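Local coordinates for protein FAM179B (PDB 5DN7) that promotes microtubule polymerization through its HEAT-repeat TOG domains, here the second, and takes part in ciliogenesis and the control of cilium length, at residues A[121-125]-A[255-259]; A[221-225]-A[237-242]. One frame throughout, in Å; residues are numbered along the deposited sequence.

Contact 1 of 2, residues A[121-125]-A[255-259]; sequences LVIKQ and EQGFV
L121, in the first turn of helix 121-138, meets the ring of F258 at its rim, with its CG 3.9 Å from CE2 of F258 and the two side chains nearly perpendicular. K124 comes next and lies across one face of that ring. The K124 chain runs out fully extended, its CG placed trans to the amide nitrogen (chi1 178°), and this sets its CE 3.5 Å from F258 CD1 in a CH-pi contact. Its NZ stands 4.2 Å from the F258 ring centroid, an off-centre cation-pi contact, and also donates to a water that accepts from V259 N. Q125 closes the row: its CG is at the ring edge, 3.6 Å from F258 CZ, while its NE2 donates to Q256 OE1 over 2.8 Å, in the carbonyl plane, with the two amide planes 57° apart. Q256 is poorly ordered, yet its CB lies over the ring face opposite K124. Were F258 cut back to an alanine, K124 CE and NZ would probably lose the ring they rest on, and a gap would open between K124 and the CB of Q256. The contact ties the predicted HEAT 6 repeat to the loop joining strands 252-253 and 259-260; K124 also touches E161 of helix 156-172, V259 packs on I167 and C168 of that helix, and I123 touches helix 80-97.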
ATOM      1  N   LEU A 121      10.611  -2.069   9.434  1.00 21.14           N
ATOM      2  CA  LEU A 121       9.750  -1.010   9.889  1.00 20.58           C
ATOM      3  C   LEU A 121      10.051   0.331   9.208  1.00 18.82           C
ATOM      4  O   LEU A 121       9.116   1.055   8.891  1.00 23.04           O
ATOM      5  CB  LEU A 121       9.839  -0.883  11.416  1.00 27.01           C
ATOM      6  CG  LEU A 121       8.942   0.132  12.123  1.00 33.53           C
ATOM      7  CD1 LEU A 121       8.509  -0.377  13.513  1.00 29.19           C
ATOM      8  CD2 LEU A 121       9.669   1.479  12.259  1.00 34.37           C
ATOM      9  N   VAL A 122      11.312   0.695   8.979  1.00 18.52           N
ATOM     10  CA  VAL A 122      11.560   2.015   8.350  1.00 24.95           C
ATOM     11  C   VAL A 122      10.953   2.080   6.919  1.00 21.24           C
ATOM     12  O   VAL A 122      10.313   3.087   6.485  1.00 30.50           O
ATOM     13  CB  VAL A 122      13.085   2.365   8.312  1.00 22.49           C
ATOM     14  CG1 VAL A 122      13.573   2.853   9.686  1.00 21.01           C
ATOM     15  CG2 VAL A 122      13.899   1.198   7.831  1.00 20.79           C
ATOM     16  N   ILE A 123      11.100   0.958   6.221  1.00 17.48           N
ATOM     17  CA  ILE A 123      10.518   0.786   4.909  1.00 18.51           C
ATOM     18  C   ILE A 123       9.001   0.938   4.972  1.00 19.45           C
ATOM     19  O   ILE A 123       8.443   1.784   4.286  1.00 19.56           O
ATOM     20  CB  ILE A 123      10.905  -0.579   4.315  1.00 16.84           C
ATOM     21  CG1 ILE A 123      12.409  -0.609   4.064  1.00 21.49           C
ATOM     22  CG2 ILE A 123      10.143  -0.858   3.032  1.00 16.16           C
ATOM     23  CD1 ILE A 123      12.931   0.646   3.426  1.00 22.06           C
ATOM     24  N   LYS A 124       8.355   0.131   5.810  1.00 20.33           N
ATOM     25  CA  LYS A 124       6.910   0.189   6.006  1.00 21.38           C
ATOM     26  C   LYS A 124       6.411   1.601   6.382  1.00 19.51           C
ATOM     27  O   LYS A 124       5.352   2.029   5.909  1.00 19.74           O
ATOM     28  CB  LYS A 124       6.487  -0.824   7.068  1.00 18.87           C
ATOM     29  CG  LYS A 124       5.002  -0.796   7.358  1.00 21.29           C
ATOM     30  CD  LYS A 124       4.571  -1.964   8.235  1.00 34.96           C
ATOM     31  CE  LYS A 124       3.157  -1.717   8.760  1.00 44.24           C
ATOM     32  NZ  LYS A 124       2.761  -2.630   9.901  1.00 45.60           N
ATOM     33  N   GLN A 125       7.174   2.332   7.194  1.00 15.60           N
ATOM     34  CA  GLN A 125       6.849   3.733   7.479  1.00 18.02           C
ATOM     35  C   GLN A 125       6.706   4.515   6.170  1.00 21.78           C
ATOM     36  O   GLN A 125       5.680   5.193   5.916  1.00 19.21           O
ATOM     37  CB  GLN A 125       7.920   4.402   8.343  1.00 17.01           C
ATOM     38  CG  GLN A 125       7.762   4.198   9.826  1.00 34.77           C
ATOM     39  CD  GLN A 125       8.948   4.737  10.613  1.00 36.86           C
ATOM     40  OE1 GLN A 125       9.934   5.210  10.033  1.00 38.51           O
ATOM     41  NE2 GLN A 125       8.873   4.642  11.941  1.00 38.81           N
ATOM     42  N   GLU A 255      -0.281   5.906  15.002  1.00 37.05           N
ATOM     43  CA  GLU A 255       0.006   7.214  14.432  1.00 40.84           C
ATOM     44  C   GLU A 255       0.794   7.035  13.140  1.00 52.05           C
ATOM     45  O   GLU A 255       0.579   7.754  12.165  1.00 54.39           O
ATOM     46  CB  GLU A 255       0.798   8.070  15.420  1.00 48.04           C
ATOM     47  CG  GLU A 255       1.081   9.481  14.932  1.00 60.80           C
ATOM     48  CD  GLU A 255       1.825  10.315  15.957  1.00 76.34           C
ATOM     49  OE1 GLU A 255       2.155   9.778  17.035  1.00 84.48           O
ATOM     50  OE2 GLU A 255       2.080  11.506  15.684  1.00 79.14           O
ATOM     51  N   GLN A 256       1.678   6.045  13.127  1.00 53.65           N
ATOM     52  CA  GLN A 256       2.480   5.752  11.946  1.00 56.21           C
ATOM     53  C   GLN A 256       1.656   5.132  10.817  1.00 53.62           C
ATOM     54  O   GLN A 256       2.198   4.796   9.765  1.00 68.62           O
ATOM     55  CB  GLN A 256       3.647   4.830  12.309  1.00 61.87           C
ATOM     56  CG  GLN A 256       4.685   5.470  13.215  1.00 71.62           C
ATOM     57  CD  GLN A 256       5.521   4.447  13.959  1.00 89.78           C
ATOM     58  OE1 GLN A 256       6.720   4.312  13.715  1.00 99.35           O
ATOM     59  NE2 GLN A 256       4.891   3.719  14.873  1.00 93.24           N
ATOM     60  N   GLY A 257       0.351   4.980  11.031  1.00 42.35           N
ATOM     61  CA  GLY A 257      -0.506   4.399  10.010  1.00 30.01           C
ATOM     62  C   GLY A 257      -0.452   2.884   9.973  1.00 28.04           C
ATOM     63  O   GLY A 257      -0.999   2.277   9.067  1.00 28.68           O
ATOM     64  N   PHE A 258       0.193   2.254  10.954  1.00 24.94           N
ATOM     65  CA  PHE A 258       0.266   0.791  10.972  1.00 22.07           C
ATOM     66  C   PHE A 258      -1.014   0.232  11.554  1.00 23.84           C
ATOM     67  O   PHE A 258      -1.660   0.887  12.367  1.00 26.39           O
ATOM     68  CB  PHE A 258       1.461   0.280  11.790  1.00 27.68           C
ATOM     69  CG  PHE A 258       2.791   0.803  11.323  1.00 29.92           C
ATOM     70  CD1 PHE A 258       2.909   1.467  10.117  1.00 33.79           C
ATOM     71  CD2 PHE A 258       3.922   0.622  12.088  1.00 39.10           C
ATOM     72  CE1 PHE A 258       4.127   1.954   9.687  1.00 35.05           C
ATOM     73  CE2 PHE A 258       5.144   1.109  11.661  1.00 43.52           C
ATOM     74  CZ  PHE A 258       5.240   1.778  10.452  1.00 37.59           C
ATOM     75  N   VAL A 259      -1.372  -0.981  11.149  1.00 21.71           N
ATOM     76  CA  VAL A 259      -2.517  -1.665  11.716  1.00 14.67           C
ATOM     77  C   VAL A 259      -2.103  -2.495  12.934  1.00 18.20           C
ATOM     78  O   VAL A 259      -1.197  -3.321  12.864  1.00 22.62           O
ATOM     79  CB  VAL A 259      -3.202  -2.590  10.686  1.00 19.99           C
ATOM     80  CG1 VAL A 259      -4.342  -3.377  11.329  1.00 16.12           C
ATOM     81  CG2 VAL A 259      -3.714  -1.787   9.483  1.00 24.08           C
TER
HETATM   82  O   HOH W   1       0.208  -2.615   9.198  1.00 32.45           O
HETATM   83  O   HOH W   2       3.720   6.114   8.205  1.00 27.21           O

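Contact 2 of 2, residues A[221-225]-A[237-242]; sequences LFKAV and VMNAVQ
The V225 and V241 methyls meet end to end, CG2 of V225 lying 3.8 Å from CG2 of V241, between two helices of the alpha-solenoid that HEAT-type repeats build in this TOG domain. The segments run nearly antiparallel, at 150° with their axes 10.5 Å apart, and no hydrogen bond crosses between them: the contact is made by side chains alone. The other branch of V225 serves a different neighbour. Its CG1 meets CG1 of V237 at 3.6 Å, and these two valines lie alongside, pointing opposite ways. The two methyls of V225 are thus set against V237 and V241, a turn apart on helix 237-246, with CG1 also touching the M238 sulfur.

F222, a turn before V225, works differently. Its side chain stands nearly perpendicular to that of M238, and the thioether comes to the ring obliquely. This is a Met-aromatic contact, with SD of M238 4.9 Å from the F222 ring centroid and 46° off the ring normal. The M238 chain is bent at chi2 (45°), which lets its sulfur touch both V225 CG1 and F222 CD1, 4.0 Å from each. At the edge of the ring sits CG1 of V241. The aliphatic part of Q242 also crosses F222, its amide turned steeply to the ring.

L191, in a loop, touches V225, V237 and V241, and L203 of helix 196-213 touches V241; L221 touches F206, A210 and M213 of the same helix. The closest approach of F222 to M238 is CD1 to the terminal methyl CE, at 3.5 Å.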
ATOM      1  N   LEU A 221     -21.094 -10.709   3.147  1.00 24.29           N
ATOM      2  CA  LEU A 221     -19.820 -11.245   3.610  1.00 24.02           C
ATOM      3  C   LEU A 221     -19.853 -12.753   3.591  1.00 28.58           C
ATOM      4  O   LEU A 221     -18.854 -13.415   3.251  1.00 23.75           O
ATOM      5  CB  LEU A 221     -19.485 -10.766   5.026  1.00 26.97           C
ATOM      6  CG  LEU A 221     -18.996  -9.333   5.176  1.00 29.20           C
ATOM      7  CD1 LEU A 221     -18.660  -9.056   6.620  1.00 32.82           C
ATOM      8  CD2 LEU A 221     -17.786  -9.107   4.296  1.00 19.20           C
ATOM      9  N   PHE A 222     -21.002 -13.307   3.968  1.00 24.54           N
ATOM     10  CA  PHE A 222     -21.121 -14.765   3.894  1.00 30.10           C
ATOM     11  C   PHE A 222     -21.193 -15.281   2.440  1.00 33.66           C
ATOM     12  O   PHE A 222     -20.705 -16.380   2.135  1.00 28.63           O
ATOM     13  CB  PHE A 222     -22.325 -15.228   4.703  1.00 37.68           C
ATOM     14  CG  PHE A 222     -22.236 -14.860   6.163  1.00 44.32           C
ATOM     15  CD1 PHE A 222     -21.007 -14.818   6.803  1.00 43.53           C
ATOM     16  CD2 PHE A 222     -23.371 -14.519   6.884  1.00 54.53           C
ATOM     17  CE1 PHE A 222     -20.913 -14.473   8.147  1.00 49.22           C
ATOM     18  CE2 PHE A 222     -23.283 -14.169   8.232  1.00 53.31           C
ATOM     19  CZ  PHE A 222     -22.049 -14.148   8.857  1.00 46.72           C
ATOM     20  N   LYS A 223     -21.750 -14.505   1.535  1.00 28.48           N
ATOM     21  CA  LYS A 223     -21.681 -14.842   0.147  1.00 23.13           C
ATOM     22  C   LYS A 223     -20.241 -14.787  -0.353  1.00 25.49           C
ATOM     23  O   LYS A 223     -19.833 -15.638  -1.086  1.00 25.58           O
ATOM     24  CB  LYS A 223     -22.554 -13.921  -0.681  1.00 28.00           C
ATOM     25  CG  LYS A 223     -24.007 -13.941  -0.241  1.00 43.07           C
ATOM     26  CD  LYS A 223     -24.971 -13.495  -1.312  1.00 58.76           C
ATOM     27  CE  LYS A 223     -25.794 -12.313  -0.878  1.00 64.39           C
ATOM     28  NZ  LYS A 223     -25.742 -11.254  -1.912  1.00 68.36           N
ATOM     29  N   ALA A 224     -19.504 -13.765   0.050  1.00 20.84           N
ATOM     30  CA  ALA A 224     -18.087 -13.674  -0.273  1.00 21.74           C
ATOM     31  C   ALA A 224     -17.335 -14.923   0.200  1.00 26.95           C
ATOM     32  O   ALA A 224     -16.536 -15.481  -0.548  1.00 23.84           O
ATOM     33  CB  ALA A 224     -17.475 -12.426   0.339  1.00 18.70           C
ATOM     34  N   VAL A 225     -17.589 -15.353   1.436  1.00 24.62           N
ATOM     35  CA  VAL A 225     -16.966 -16.568   1.945  1.00 20.16           C
ATOM     36  C   VAL A 225     -17.401 -17.768   1.088  1.00 23.41           C
ATOM     37  O   VAL A 225     -16.621 -18.696   0.855  1.00 23.30           O
ATOM     38  CB  VAL A 225     -17.323 -16.828   3.431  1.00 26.64           C
ATOM     39  CG1 VAL A 225     -16.782 -18.192   3.904  1.00 20.92           C
ATOM     40  CG2 VAL A 225     -16.824 -15.681   4.346  1.00 19.29           C
ATOM     41  N   VAL A 237     -13.597 -21.942   6.967  1.00 34.72           N
ATOM     42  CA  VAL A 237     -13.440 -20.505   6.784  1.00 33.07           C
ATOM     43  C   VAL A 237     -14.677 -19.816   7.293  1.00 29.56           C
ATOM     44  O   VAL A 237     -14.607 -18.758   7.892  1.00 31.43           O
ATOM     45  CB  VAL A 237     -13.206 -20.145   5.305  1.00 41.24           C
ATOM     46  CG1 VAL A 237     -13.409 -18.662   5.056  1.00 28.12           C
ATOM     47  CG2 VAL A 237     -11.821 -20.566   4.904  1.00 46.37           C
ATOM     48  N   MET A 238     -15.824 -20.436   7.053  1.00 26.04           N
ATOM     49  CA  MET A 238     -17.080 -19.955   7.580  1.00 26.01           C
ATOM     50  C   MET A 238     -17.023 -19.866   9.108  1.00 26.87           C
ATOM     51  O   MET A 238     -17.394 -18.843   9.705  1.00 22.30           O
ATOM     52  CB  MET A 238     -18.210 -20.879   7.134  1.00 32.06           C
ATOM     53  CG  MET A 238     -19.581 -20.282   7.254  1.00 34.65           C
ATOM     54  SD  MET A 238     -19.634 -18.590   6.637  1.00 47.28           S
ATOM     55  CE  MET A 238     -21.386 -18.262   6.803  1.00 60.64           C
ATOM     56  N   ASN A 239     -16.528 -20.934   9.728  1.00 30.91           N
ATOM     57  CA  ASN A 239     -16.430 -20.994  11.185  1.00 36.85           C
ATOM     58  C   ASN A 239     -15.499 -19.923  11.764  1.00 27.65           C
ATOM     59  O   ASN A 239     -15.853 -19.249  12.716  1.00 31.32           O
ATOM     60  CB  ASN A 239     -15.968 -22.388  11.650  1.00 39.44           C
ATOM     61  CG  ASN A 239     -17.078 -23.431  11.573  1.00 57.20           C
ATOM     62  OD1 ASN A 239     -16.810 -24.631  11.459  1.00 66.04           O
ATOM     63  ND2 ASN A 239     -18.335 -22.974  11.624  1.00 55.99           N
ATOM     64  N   ALA A 240     -14.312 -19.787  11.190  1.00 24.57           N
ATOM     65  CA  ALA A 240     -13.371 -18.757  11.589  1.00 26.07           C
ATOM     66  C   ALA A 240     -13.936 -17.344  11.367  1.00 21.34           C
ATOM     67  O   ALA A 240     -13.782 -16.481  12.215  1.00 25.39           O
ATOM     68  CB  ALA A 240     -12.058 -18.930  10.842  1.00 22.17           C
ATOM     69  N   VAL A 241     -14.593 -17.104  10.238  1.00 24.09           N
ATOM     70  CA  VAL A 241     -15.175 -15.787   9.981  1.00 19.18           C
ATOM     71  C   VAL A 241     -16.225 -15.464  11.029  1.00 19.87           C
ATOM     72  O   VAL A 241     -16.242 -14.372  11.577  1.00 20.65           O
ATOM     73  CB  VAL A 241     -15.808 -15.680   8.567  1.00 26.84           C
ATOM     74  CG1 VAL A 241     -16.756 -14.507   8.497  1.00 19.92           C
ATOM     75  CG2 VAL A 241     -14.718 -15.541   7.498  1.00 20.96           C
ATOM     76  N   GLN A 242     -17.103 -16.396  11.313  1.00 27.80           N
ATOM     77  CA  GLN A 242     -18.135 -16.191  12.302  1.00 30.23           C
ATOM     78  C   GLN A 242     -17.560 -15.992  13.696  1.00 32.05           C
ATOM     79  O   GLN A 242     -17.979 -15.143  14.404  1.00 28.65           O
ATOM     80  CB  GLN A 242     -19.167 -17.300  12.266  1.00 31.88           C
ATOM     81  CG  GLN A 242     -19.987 -17.287  10.994  1.00 39.74           C
ATOM     82  CD  GLN A 242     -21.097 -18.277  10.990  1.00 46.24           C
ATOM     83  OE1 GLN A 242     -20.882 -19.476  10.995  1.00 47.56           O
ATOM     84  NE2 GLN A 242     -22.296 -17.779  10.978  1.00 45.06           N
TER

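Contact 1 and contact 2 lie in different parts of the same TOG domain, their centres 29 Å apart and their nearest atoms about 16 Å apart, so neither touches the other. The centre of contact 1 lies about 11 Å from the centre of the chain, that of contact 2 about 25 Å, toward one end of the solenoid. Contact 2 is made by chain that lies between the two segments of contact 1: the chain passes through helices 219-226 and 237-246 before turning back to lay 255-259 against helix 121-138. Contact 2 joins segments 12 residues apart, whereas contact 1 brings a loop back on a helix 130 residues earlier.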